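Local atomic coordinates of UPF0249 protein EF_3048 (Enterococcus faecalis, PDB entry 2I5I), a protein that probably removes acetyl groups from acetylated carbohydrates in a magnesium-dependent step of oligosaccharide breakdown. Residues S3-L7 against V201-E207; I8-F14 against V33-L39; L145-R149 against L170-V174; D173-P177 against Y258-M263; Y185-I189 against Y228-R232. All blocks are in the same frame, centred on the assembly; numbering follows the deposited sequence.

In the fold
Starting at the N terminus, strand 6-11 serves two contacts in turn. Its first residues meet the end of helix 191-203 in contact 1, and its later part pairs with strand 35-38 in contact 2, which is nested inside the long loop that contact 1 closes. Contact 3, nested there too, joins helix 138-151 to the loop before strand 179-181. Contact 4 takes over D173 and V174 from it and brings that loop to the C-terminal tail, crossing contact 1 along the chain. Contact 5, on the opposite side of the chain's centre, is nested inside contact 4, yet R232 there forms a salt bridge to D13 of contact 2.

Contact 1: S3-L7 against V201-E207; sequences SNKKL and VVCSEGE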
# COMPACT_ATOMS: atom_id res chain seq x y z
N SER A 3 20.59 -0.36 -35.54
CA SER A 3 20.24 0.40 -34.33
C SER A 3 18.80 0.13 -33.90
O SER A 3 17.88 0.03 -34.71
CB SER A 3 20.45 1.90 -34.58
N ASN A 4 18.59 -0.01 -32.59
CA ASN A 4 17.21 -0.31 -32.18
C ASN A 4 16.36 0.95 -32.31
O ASN A 4 16.87 2.07 -32.42
CB ASN A 4 17.19 -0.90 -30.77
CG ASN A 4 18.05 -0.10 -29.81
OD1 ASN A 4 18.10 1.12 -29.91
ND2 ASN A 4 18.70 -0.81 -28.89
N LYS A 5 15.04 0.74 -32.33
CA LYS A 5 14.09 1.84 -32.44
C LYS A 5 13.36 1.97 -31.10
O LYS A 5 12.86 0.96 -30.60
CB LYS A 5 13.09 1.64 -33.57
CG LYS A 5 13.74 1.32 -34.91
CD LYS A 5 13.85 2.59 -35.75
CE LYS A 5 14.66 2.38 -37.02
NZ LYS A 5 13.90 2.62 -38.28
N LYS A 6 13.34 3.18 -30.56
CA LYS A 6 12.68 3.39 -29.26
C LYS A 6 11.42 4.21 -29.47
O LYS A 6 11.46 5.33 -30.01
CB LYS A 6 13.63 4.05 -28.28
CG LYS A 6 14.86 3.18 -28.00
CD LYS A 6 15.80 3.99 -27.12
CE LYS A 6 17.06 4.32 -27.92
NZ LYS A 6 18.05 3.23 -27.73
N LEU A 7 10.30 3.64 -29.05
CA LEU A 7 8.99 4.21 -29.28
C LEU A 7 8.31 4.56 -27.94
O LEU A 7 8.05 3.69 -27.14
CB LEU A 7 8.08 3.26 -30.04
CG LEU A 7 6.66 3.76 -30.27
CD1 LEU A 7 6.64 5.06 -31.06
CD2 LEU A 7 5.79 2.74 -31.01
N VAL A 201 8.13 4.04 -38.29
CA VAL A 201 9.28 4.01 -37.37
C VAL A 201 10.35 3.06 -37.86
O VAL A 201 11.55 3.29 -37.79
CB VAL A 201 8.87 3.62 -35.94
CG1 VAL A 201 10.10 3.34 -35.08
CG2 VAL A 201 8.02 4.74 -35.34
N VAL A 202 9.91 1.93 -38.38
CA VAL A 202 10.87 0.91 -38.76
C VAL A 202 11.68 1.36 -39.97
O VAL A 202 12.81 0.96 -40.19
CB VAL A 202 10.17 -0.42 -39.08
CG1 VAL A 202 11.05 -1.30 -39.94
CG2 VAL A 202 9.81 -1.15 -37.79
N CYS A 203 11.06 2.22 -40.76
CA CYS A 203 11.66 2.70 -42.00
C CYS A 203 12.57 3.90 -41.83
O CYS A 203 13.32 4.23 -42.75
CB CYS A 203 10.54 3.07 -42.99
SG CYS A 203 9.66 1.63 -43.66
N SER A 204 12.54 4.59 -40.68
CA SER A 204 13.30 5.84 -40.67
C SER A 204 14.62 5.69 -39.93
O SER A 204 14.90 4.64 -39.36
CB SER A 204 12.47 6.97 -40.06
OG SER A 204 12.60 6.93 -38.66
N GLU A 205 15.41 6.75 -39.99
CA GLU A 205 16.77 6.81 -39.49
C GLU A 205 16.86 7.16 -38.01
O GLU A 205 17.87 6.89 -37.36
CB GLU A 205 17.56 7.85 -40.30
N GLY A 206 15.79 7.76 -37.52
CA GLY A 206 15.63 8.14 -36.13
C GLY A 206 15.98 7.04 -35.16
O GLY A 206 16.02 5.86 -35.53
N GLU A 207 16.24 7.43 -33.92
CA GLU A 207 16.50 6.48 -32.84
C GLU A 207 15.28 6.44 -31.90
O GLU A 207 14.85 5.33 -31.55
CB GLU A 207 17.77 6.81 -32.07
CG GLU A 207 18.24 5.75 -31.08
CD GLU A 207 19.11 6.32 -29.98
OE1 GLU A 207 19.64 7.44 -30.17
OE2 GLU A 207 19.28 5.69 -28.91
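At K5 and K6 the start of strand 6-11 runs beside the loop residue E207, their backbones joined by one bond from K6 N to E207 O, 2.8 Å long and nearly straight at 166°. On one side of this junction K5 reaches back over the end of helix 191-203. Its CB packs on V201 CG1 at 3.8 Å, and the two side chains then slide past each other in opposite directions. Kinks at chi2 (-98°) and chi4 (119°) turn the ammonium group into the last carbonyls of the helix. NZ stands above the carbonyl plane of V202 O, 2.8 Å away. It also appears to bond V201 O and S204 O, though the modelled lengths are doubtfully short. A lysine suits this place because its three hydrogens can be shared among carbonyls and its charge would suit the C-terminal end of a helix. Helix 191-203 connects the parallel strands 179-181 and 208-213 in a beta-alpha-beta crossover, and strand 208-213 is a neighbour of strand 6-11 in the β/α-barrel-like fold. K6 leaves on another course, alongside E207 and pointing the same way. Its NZ bonds N4 OD1 at 3.0 Å and forms a salt bridge to E207 OE2, whose position is less certain. The stronger partner of both N4 and K6 is D111 of the second subunit, while E207 pairs with K150 of that subunit.

Contact 2: I8-F14 against V33-L39; sequences IINADDF and VTSTTAL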
# COMPACT_ATOMS: atom_id res chain seq x y z
N ILE A 8 8.10 5.85 -27.76
CA ILE A 8 7.38 6.44 -26.66
C ILE A 8 5.95 6.64 -27.16
O ILE A 8 5.70 7.30 -28.17
CB ILE A 8 8.02 7.76 -26.24
CG1 ILE A 8 9.48 7.64 -25.81
CG2 ILE A 8 7.17 8.43 -25.17
CD1 ILE A 8 10.15 8.98 -25.65
N ILE A 9 4.99 6.04 -26.49
CA ILE A 9 3.56 6.15 -26.70
C ILE A 9 3.03 6.89 -25.48
O ILE A 9 2.99 6.39 -24.36
CB ILE A 9 2.88 4.79 -26.91
CG1 ILE A 9 3.55 4.02 -28.03
CG2 ILE A 9 1.39 4.93 -27.17
CD1 ILE A 9 2.98 2.67 -28.36
N ASN A 10 2.69 8.15 -25.74
CA ASN A 10 2.40 9.07 -24.64
C ASN A 10 0.95 9.50 -24.74
O ASN A 10 0.50 10.03 -25.75
CB ASN A 10 3.30 10.31 -24.64
CG ASN A 10 3.03 11.22 -23.45
OD1 ASN A 10 3.73 11.18 -22.43
ND2 ASN A 10 2.02 12.04 -23.60
N ALA A 11 0.24 9.27 -23.63
CA ALA A 11 -1.15 9.70 -23.52
C ALA A 11 -1.21 11.13 -23.02
O ALA A 11 -0.75 11.42 -21.91
CB ALA A 11 -1.91 8.78 -22.57
N ASP A 12 -1.76 12.04 -23.80
CA ASP A 12 -1.93 13.41 -23.33
C ASP A 12 -3.14 13.54 -22.40
O ASP A 12 -4.09 12.75 -22.49
CB ASP A 12 -2.06 14.34 -24.54
CG ASP A 12 -0.80 14.39 -25.39
OD1 ASP A 12 0.16 13.65 -25.11
OD2 ASP A 12 -0.79 15.18 -26.36
N ASP A 13 -3.09 14.49 -21.49
CA ASP A 13 -4.19 14.96 -20.68
C ASP A 13 -4.41 14.17 -19.39
O ASP A 13 -5.52 14.14 -18.86
CB ASP A 13 -5.50 14.95 -21.49
CG ASP A 13 -5.53 15.96 -22.62
OD1 ASP A 13 -4.71 16.90 -22.55
OD2 ASP A 13 -6.34 15.84 -23.57
N PHE A 14 -3.37 13.55 -18.85
CA PHE A 14 -3.50 12.96 -17.50
C PHE A 14 -4.01 13.98 -16.51
O PHE A 14 -3.60 15.14 -16.51
CB PHE A 14 -2.17 12.37 -17.05
CG PHE A 14 -2.30 11.28 -15.99
CD1 PHE A 14 -2.94 10.09 -16.31
CD2 PHE A 14 -1.78 11.48 -14.73
CE1 PHE A 14 -3.06 9.10 -15.34
CE2 PHE A 14 -1.89 10.50 -13.75
CZ PHE A 14 -2.51 9.32 -14.08
N VAL A 33 0.54 2.05 -23.95
CA VAL A 33 0.89 3.39 -23.48
C VAL A 33 2.01 3.28 -22.46
O VAL A 33 1.91 2.56 -21.45
CB VAL A 33 -0.31 4.15 -22.88
CG1 VAL A 33 0.14 5.44 -22.22
CG2 VAL A 33 -1.36 4.40 -23.96
N THR A 34 3.12 3.98 -22.69
CA THR A 34 4.26 3.87 -21.78
C THR A 34 4.51 5.11 -20.96
O THR A 34 5.31 5.11 -20.00
CB THR A 34 5.56 3.58 -22.58
OG1 THR A 34 5.89 4.81 -23.23
CG2 THR A 34 5.37 2.53 -23.66
N SER A 35 3.83 6.19 -21.30
CA SER A 35 4.00 7.50 -20.72
C SER A 35 2.72 8.32 -20.79
O SER A 35 1.85 8.01 -21.62
CB SER A 35 5.11 8.19 -21.52
OG SER A 35 5.34 9.51 -21.07
N THR A 36 2.62 9.33 -19.96
CA THR A 36 1.55 10.32 -20.03
C THR A 36 2.09 11.68 -19.63
O THR A 36 3.13 11.79 -18.97
CB THR A 36 0.37 9.90 -19.15
OG1 THR A 36 -0.81 10.69 -19.38
CG2 THR A 36 0.76 10.07 -17.68
N THR A 37 1.35 12.71 -20.01
CA THR A 37 1.69 14.06 -19.53
C THR A 37 0.44 14.68 -18.89
O THR A 37 -0.62 14.55 -19.51
CB THR A 37 2.23 14.97 -20.64
OG1 THR A 37 1.41 14.90 -21.81
CG2 THR A 37 3.63 14.50 -20.99
N ALA A 38 0.65 15.26 -17.73
CA ALA A 38 -0.38 15.69 -16.81
C ALA A 38 -0.56 17.19 -16.69
O ALA A 38 0.42 17.93 -16.72
CB ALA A 38 -0.02 15.12 -15.42
N LEU A 39 -1.82 17.61 -16.53
CA LEU A 39 -2.17 19.02 -16.38
C LEU A 39 -2.22 19.48 -14.93
O LEU A 39 -3.23 19.29 -14.24
CB LEU A 39 -3.51 19.27 -17.05
CG LEU A 39 -3.66 18.99 -18.54
CD1 LEU A 39 -5.09 18.59 -18.86
CD2 LEU A 39 -3.24 20.22 -19.36
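N10 and S35 face each other on neighbouring parallel strands of the curled sheet in this β/α-barrel-like fold, and their side chains add a polar link to the backbone ladder. With N10 CG anti to the backbone N (chi1 -177°), the amide swings across to the partner strand, where S35 OG donates to N10 OD1 at 2.7 Å. The other amide atom, ND2, makes a weak bond to T37 OG1, a hydroxyl whose stronger partner is D128. T36 lies on the opposite face of the sheet, beside A11. A chi1 of -169° points its OG1 to the neighbouring strand, 2.6 Å from A11 O. That carbonyl also receives T37 N at 3.1 Å, and the two donors come from opposite faces of its plane. The same rotation turns T36 CG2 over one face of the F14 ring in a CH-pi contact, 4.1 Å from the centroid. A beta-branched threonine thus offers a donor and a methyl group at once. A38 CB packs on F14 CB at 3.9 Å. Nearby, A11 CB meets V33 CG1 at 3.9 Å, both small apolar groups packed against helix 18-29. Beyond the corner at D12 the pairing resumes, with L39 N bonded to F14 O at 3.0 Å. D12 pairs with R156 and D13 with R232. D13 also lies beside H64 and H130, the latter the predicted magnesium ligand, an arrangement consistent with a metal site. The contact is therefore a buried polar strand pair whose hydroxyl and amide bonds probably hold the acidic corner steady beside that site.

Contact 3: L145-R149 against L170-V174; sequences LALAR and LYQDV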
# COMPACT_ATOMS: atom_id res chain seq x y z
N LEU A 145 11.82 25.81 -24.50
CA LEU A 145 13.20 25.35 -24.44
C LEU A 145 13.95 25.98 -23.29
O LEU A 145 14.77 25.35 -22.61
CB LEU A 145 13.94 25.63 -25.76
CG LEU A 145 13.45 24.74 -26.92
CD1 LEU A 145 13.67 25.45 -28.25
CD2 LEU A 145 14.11 23.38 -26.87
N ALA A 146 13.65 27.26 -23.02
CA ALA A 146 14.28 27.93 -21.90
C ALA A 146 13.92 27.22 -20.58
O ALA A 146 14.79 27.05 -19.73
CB ALA A 146 13.91 29.40 -21.84
N LEU A 147 12.66 26.80 -20.42
CA LEU A 147 12.30 26.10 -19.16
C LEU A 147 12.85 24.68 -19.14
O LEU A 147 13.17 24.10 -18.09
CB LEU A 147 10.79 26.20 -19.00
CG LEU A 147 10.26 27.60 -18.62
CD1 LEU A 147 8.82 27.79 -19.03
CD2 LEU A 147 10.48 27.82 -17.14
N ALA A 148 13.00 24.06 -20.29
CA ALA A 148 13.61 22.74 -20.43
C ALA A 148 15.05 22.79 -19.90
O ALA A 148 15.50 21.90 -19.19
CB ALA A 148 13.60 22.23 -21.85
N ARG A 149 15.74 23.88 -20.29
CA ARG A 149 17.14 24.01 -19.86
C ARG A 149 17.19 24.30 -18.36
O ARG A 149 18.03 23.74 -17.67
CB ARG A 149 17.88 25.08 -20.67
CG ARG A 149 17.76 24.88 -22.17
CD ARG A 149 18.37 25.99 -23.02
NE ARG A 149 18.50 25.47 -24.38
CZ ARG A 149 18.03 25.91 -25.51
NH1 ARG A 149 17.29 27.01 -25.59
NH2 ARG A 149 18.30 25.23 -26.62
N LEU A 170 16.73 24.38 -33.05
CA LEU A 170 16.78 25.19 -31.87
C LEU A 170 16.93 24.41 -30.57
O LEU A 170 17.20 25.03 -29.54
CB LEU A 170 15.49 26.02 -31.69
CG LEU A 170 14.95 26.62 -33.01
CD1 LEU A 170 13.65 27.35 -32.76
CD2 LEU A 170 16.02 27.51 -33.63
N TYR A 171 16.73 23.10 -30.66
CA TYR A 171 16.74 22.31 -29.42
C TYR A 171 18.12 22.20 -28.80
O TYR A 171 18.30 22.43 -27.61
CB TYR A 171 16.17 20.90 -29.68
CG TYR A 171 14.65 20.83 -29.66
CD1 TYR A 171 13.90 21.51 -30.60
CD2 TYR A 171 14.00 20.09 -28.68
CE1 TYR A 171 12.52 21.46 -30.59
CE2 TYR A 171 12.61 20.02 -28.65
CZ TYR A 171 11.89 20.70 -29.60
OH TYR A 171 10.52 20.67 -29.62
N GLN A 172 19.10 21.81 -29.61
CA GLN A 172 20.51 21.77 -29.19
C GLN A 172 20.74 20.85 -28.00
O GLN A 172 20.74 19.63 -28.21
CB GLN A 172 20.95 23.22 -28.93
CG GLN A 172 21.11 23.93 -30.27
CD GLN A 172 21.12 25.43 -30.24
OE1 GLN A 172 21.37 26.10 -29.24
NE2 GLN A 172 20.83 26.00 -31.41
N ASP A 173 20.96 21.40 -26.82
CA ASP A 173 21.20 20.65 -25.60
C ASP A 173 19.92 20.00 -25.05
O ASP A 173 20.02 19.05 -24.27
CB ASP A 173 21.78 21.56 -24.52
CG ASP A 173 20.98 22.81 -24.23
OD1 ASP A 173 20.19 23.27 -25.07
OD2 ASP A 173 21.15 23.38 -23.13
N VAL A 174 18.77 20.53 -25.43
CA VAL A 174 17.49 19.97 -24.99
C VAL A 174 17.10 18.74 -25.81
O VAL A 174 16.78 18.76 -26.99
CB VAL A 174 16.36 21.01 -25.07
CG1 VAL A 174 15.04 20.38 -24.62
CG2 VAL A 174 16.65 22.24 -24.22
O HOH W 1 17.34 27.53 -28.82
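V174 is the bump that fits the hollow on helix 138-151 between L145, A148 and R149, residues three and four positions apart and so on one face of the helix. Its CG1 rests on A148 CB at 3.6 Å, where the short alanine lets the loop come near. V174 CG2 meets the aliphatic part of the arginine at R149 CG, 3.5 Å away. L145 fills the complementary hollow in the loop: its CD2 sits over one face of the Y171 ring, 3.9 Å from the centroid, and also touches V174 CB, while CD1 leans on L170. The hollow is made by a type II' beta turn, Y171 to V174, in the loop connecting this barrel helix to strand 179-181. R149, extended from CG to NE, lies across the turn. NE donates to the syn lone pair of D173 OD1 at 2.9 Å, and NH2 meets the same oxygen nearly end-on, the guanidinium and carboxylate being almost coplanar, 16° apart. In that plane NH2 also bonds L170 O at 3.1 Å, with a weak bond to Y171 O besides. A water linking R149 NH1 to L170 O, its oxygen 2.6 Å from L170 O, extends the polar network.

Contact 4: D173-P177 against Y258-M263; sequences DVRTP and YESLAM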
# COMPACT_ATOMS: atom_id res chain seq x y z
N ASP A 173 20.96 21.40 -26.82
CA ASP A 173 21.20 20.65 -25.60
C ASP A 173 19.92 20.00 -25.05
O ASP A 173 20.02 19.05 -24.27
CB ASP A 173 21.78 21.56 -24.52
CG ASP A 173 20.98 22.81 -24.23
OD1 ASP A 173 20.19 23.27 -25.07
OD2 ASP A 173 21.15 23.38 -23.13
N VAL A 174 18.77 20.53 -25.43
CA VAL A 174 17.49 19.97 -24.99
C VAL A 174 17.10 18.74 -25.81
O VAL A 174 16.78 18.76 -26.99
CB VAL A 174 16.36 21.01 -25.07
CG1 VAL A 174 15.04 20.38 -24.62
CG2 VAL A 174 16.65 22.24 -24.22
N ARG A 175 17.09 17.59 -25.14
CA ARG A 175 16.82 16.32 -25.80
C ARG A 175 15.37 16.15 -26.22
O ARG A 175 14.47 16.68 -25.55
CB ARG A 175 17.24 15.21 -24.82
CG ARG A 175 18.75 15.17 -24.66
CD ARG A 175 19.27 13.94 -23.94
NE ARG A 175 19.38 12.77 -24.80
CZ ARG A 175 19.60 11.54 -24.35
NH1 ARG A 175 19.74 11.32 -23.06
NH2 ARG A 175 19.67 10.57 -25.24
N THR A 176 15.14 15.42 -27.32
CA THR A 176 13.79 15.32 -27.88
C THR A 176 13.72 14.11 -28.79
O THR A 176 14.75 13.69 -29.35
CB THR A 176 13.42 16.61 -28.64
OG1 THR A 176 12.08 16.59 -29.11
CG2 THR A 176 14.31 16.73 -29.89
N PRO A 177 12.55 13.51 -28.95
CA PRO A 177 12.42 12.45 -29.96
C PRO A 177 12.78 12.97 -31.35
O PRO A 177 12.56 14.14 -31.70
CB PRO A 177 10.95 12.08 -29.89
CG PRO A 177 10.49 12.51 -28.54
CD PRO A 177 11.32 13.71 -28.17
N TYR A 258 10.40 8.80 -21.63
CA TYR A 258 11.39 9.88 -21.73
C TYR A 258 12.57 9.71 -20.80
O TYR A 258 13.48 10.55 -20.80
CB TYR A 258 10.73 11.25 -21.50
CG TYR A 258 10.15 11.92 -22.73
CD1 TYR A 258 8.94 11.57 -23.28
CD2 TYR A 258 10.84 12.95 -23.37
CE1 TYR A 258 8.39 12.17 -24.40
CE2 TYR A 258 10.31 13.56 -24.49
CZ TYR A 258 9.10 13.19 -25.02
OH TYR A 258 8.60 13.83 -26.13
N GLU A 259 12.66 8.67 -19.97
CA GLU A 259 13.88 8.35 -19.25
C GLU A 259 15.02 8.07 -20.25
O GLU A 259 16.20 8.19 -19.92
CB GLU A 259 13.75 7.11 -18.35
CG GLU A 259 12.91 7.29 -17.10
CD GLU A 259 13.41 8.37 -16.16
OE1 GLU A 259 14.64 8.63 -16.10
OE2 GLU A 259 12.57 9.00 -15.48
N SER A 260 14.68 7.70 -21.47
CA SER A 260 15.61 7.42 -22.55
C SER A 260 16.23 8.70 -23.12
O SER A 260 17.17 8.64 -23.91
CB SER A 260 14.91 6.68 -23.69
OG SER A 260 14.02 7.54 -24.38
N LEU A 261 15.70 9.84 -22.69
CA LEU A 261 16.12 11.17 -23.09
C LEU A 261 16.49 12.08 -21.93
O LEU A 261 16.48 13.30 -22.08
CB LEU A 261 15.00 11.85 -23.89
CG LEU A 261 14.64 11.21 -25.24
CD1 LEU A 261 13.38 11.86 -25.80
CD2 LEU A 261 15.81 11.28 -26.20
N ALA A 262 16.83 11.51 -20.79
CA ALA A 262 17.19 12.23 -19.60
C ALA A 262 18.50 13.00 -19.85
O ALA A 262 19.40 12.47 -20.51
CB ALA A 262 17.35 11.32 -18.41
N MSE A 263 18.51 14.19 -19.32
CA MSE A 263 19.52 15.23 -19.45
C MSE A 263 20.55 15.24 -18.34
O MSE A 263 20.31 15.44 -17.14
OXT MSE A 263 21.70 15.02 -18.79
CB MSE A 263 18.81 16.59 -19.58
CG MSE A 263 18.50 16.79 -21.07
SE MSE A 263 17.21 17.98 -21.38
CE MSE A 263 18.02 19.53 -21.03
O HOH W 2 20.14 8.47 -22.47
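R175 lies along the backbone of L261 and A262, joining the loop that enters strand 179-181 to the C-terminal tail that follows strand 254-256 of the β/α-barrel-like fold. Its CB starts 3.4 Å from L261 O, and CG passes M263 CG, the two side chains sliding by in opposite directions. CD returns to L261 O, where a bend at chi3 (81°) folds the guanidinium over the tail. NE passes L261 CA at 4.0 Å, and CZ comes to 3.7 Å from L261 CA, which lies against one guanidinium face. NH1 then donates to A262 O at 2.8 Å, with the acceptor close to the guanidinium plane, and also to a water. NH2 approaches L261 CD2. A long side chain ending in a planar cation suits the place: its methylenes pack on the chain while its end meets a main-chain oxygen. Deeper in, L261 CD1 touches P177 CD at 3.6 Å, a branched tip against a compact apolar ring. P177 CG also leans on Y258 OH at 3.3 Å, a hydroxyl bonded to E210, while the Y258 ring stacks with H126. The selenomethionine M263 bends at chi3 past the loop backbone, its SE 3.8 Å from R175 N and its methyl CE 3.8 Å from D173 O.

Contact 5: Y185-I189 against Y228-R232; sequences YDKAI and YCMPR
Y185 places CE1 over the centre of the Y228 ring, 3.4 Å above its plane. The two rings are neither parallel nor perpendicular: their planes meet at 38° with the centroids 4.4 Å apart, and the side chains run past each other in opposite directions. Y228 CG is anti to the backbone N (chi1 -167°), which sends the ring toward the turn at 185-189 and its hydroxyl to D186 N. D186 N donates to Y228 OH at 2.9 Å, and the same hydroxyl bonds E235 on helix 231-239, so that two partners fix the position of the ring's end. Tyrosine suits this place because one face packs on Y185 while the OH takes part in two hydrogen bonds. D186, whose positive phi turns the chain into the short 3-10 segment 187-188, brings its carboxylate to the edge of the same ring. OD1 lies in the ring plane, 3.6 Å from Y228 CE1, with the carboxylate turned 88° to it, where the slightly positive ring hydrogens would probably suit a carboxylate oxygen. I189 closes in from the direction opposite to Y228, its CG1 3.3 Å from Y228 OH. P231 brings its CG to 4.0 Å from D186 OD1. At the backbone of Y228, R232 NE donates almost straight to Y228 O, 2.9 Å away, and this carbonyl probably helps to position R232, which is salt-bridged to D13. Y228 thus lies one layer behind R232, packed against a surface turn, its side chain about 9 Å from that of H130, the predicted magnesium ligand.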
# COMPACT_ATOMS: atom_id res chain seq x y z
N TYR A 185 -5.42 10.30 -34.42
CA TYR A 185 -6.37 11.26 -33.92
C TYR A 185 -7.64 11.35 -34.75
O TYR A 185 -7.59 11.38 -35.98
CB TYR A 185 -5.71 12.66 -33.87
CG TYR A 185 -6.68 13.73 -33.45
CD1 TYR A 185 -7.06 13.88 -32.12
CD2 TYR A 185 -7.22 14.60 -34.39
CE1 TYR A 185 -7.95 14.87 -31.75
CE2 TYR A 185 -8.11 15.58 -34.03
CZ TYR A 185 -8.48 15.71 -32.71
OH TYR A 185 -9.37 16.71 -32.37
N ASP A 186 -8.76 11.39 -34.04
CA ASP A 186 -10.08 11.60 -34.64
C ASP A 186 -10.33 10.74 -35.87
O ASP A 186 -10.45 9.51 -35.75
CB ASP A 186 -10.23 13.11 -34.90
CG ASP A 186 -11.69 13.51 -35.00
OD1 ASP A 186 -12.53 12.86 -34.35
OD2 ASP A 186 -12.02 14.48 -35.72
N LYS A 187 -10.46 11.21 -37.11
CA LYS A 187 -10.92 10.28 -38.15
C LYS A 187 -9.87 9.26 -38.56
O LYS A 187 -10.12 8.38 -39.39
CB LYS A 187 -11.42 11.11 -39.34
CG LYS A 187 -12.58 12.01 -38.94
CD LYS A 187 -13.90 11.25 -38.89
N ALA A 188 -8.69 9.34 -37.97
CA ALA A 188 -7.60 8.42 -38.21
C ALA A 188 -7.49 7.36 -37.11
O ALA A 188 -6.62 6.50 -37.14
CB ALA A 188 -6.27 9.18 -38.33
N ILE A 189 -8.39 7.45 -36.13
CA ILE A 189 -8.40 6.44 -35.07
C ILE A 189 -8.79 5.07 -35.64
O ILE A 189 -9.92 4.75 -35.97
CB ILE A 189 -9.36 6.84 -33.93
CG1 ILE A 189 -9.06 8.21 -33.32
CG2 ILE A 189 -9.36 5.77 -32.85
CD1 ILE A 189 -7.64 8.28 -32.80
N TYR A 228 -13.30 16.81 -28.16
CA TYR A 228 -12.78 15.49 -28.51
C TYR A 228 -13.11 14.53 -27.36
O TYR A 228 -12.37 14.45 -26.38
CB TYR A 228 -11.27 15.49 -28.75
CG TYR A 228 -10.73 14.23 -29.41
CD1 TYR A 228 -11.23 13.76 -30.61
CD2 TYR A 228 -9.70 13.48 -28.85
CE1 TYR A 228 -10.75 12.60 -31.23
CE2 TYR A 228 -9.21 12.34 -29.45
CZ TYR A 228 -9.73 11.89 -30.64
OH TYR A 228 -9.26 10.75 -31.24
N CYS A 229 -14.22 13.84 -27.51
CA CYS A 229 -14.75 13.06 -26.38
C CYS A 229 -14.91 11.59 -26.72
O CYS A 229 -14.08 10.75 -26.36
CB CYS A 229 -16.08 13.70 -25.96
SG CYS A 229 -16.81 12.97 -24.48
N MSE A 230 -15.98 11.22 -27.44
CA MSE A 230 -16.25 9.80 -27.67
C MSE A 230 -15.13 9.06 -28.37
O MSE A 230 -14.98 7.86 -28.05
CB MSE A 230 -17.57 9.67 -28.44
CG MSE A 230 -18.85 10.00 -27.72
SE MSE A 230 -19.10 9.46 -26.01
CE MSE A 230 -19.24 7.68 -26.22
N PRO A 231 -14.32 9.56 -29.29
CA PRO A 231 -13.27 8.70 -29.87
C PRO A 231 -12.21 8.24 -28.87
O PRO A 231 -11.50 7.25 -29.10
CB PRO A 231 -12.59 9.61 -30.90
CG PRO A 231 -13.64 10.64 -31.22
CD PRO A 231 -14.27 10.91 -29.88
N ARG A 232 -12.11 8.93 -27.74
CA ARG A 232 -11.06 8.56 -26.79
C ARG A 232 -11.28 7.14 -26.27
O ARG A 232 -10.32 6.44 -25.92
CB ARG A 232 -11.00 9.54 -25.64
CG ARG A 232 -10.82 11.02 -25.97
CD ARG A 232 -10.20 11.73 -24.76
NE ARG A 232 -10.17 13.16 -25.00
CZ ARG A 232 -9.30 14.05 -24.61
NH1 ARG A 232 -8.25 13.76 -23.88
NH2 ARG A 232 -9.50 15.31 -24.98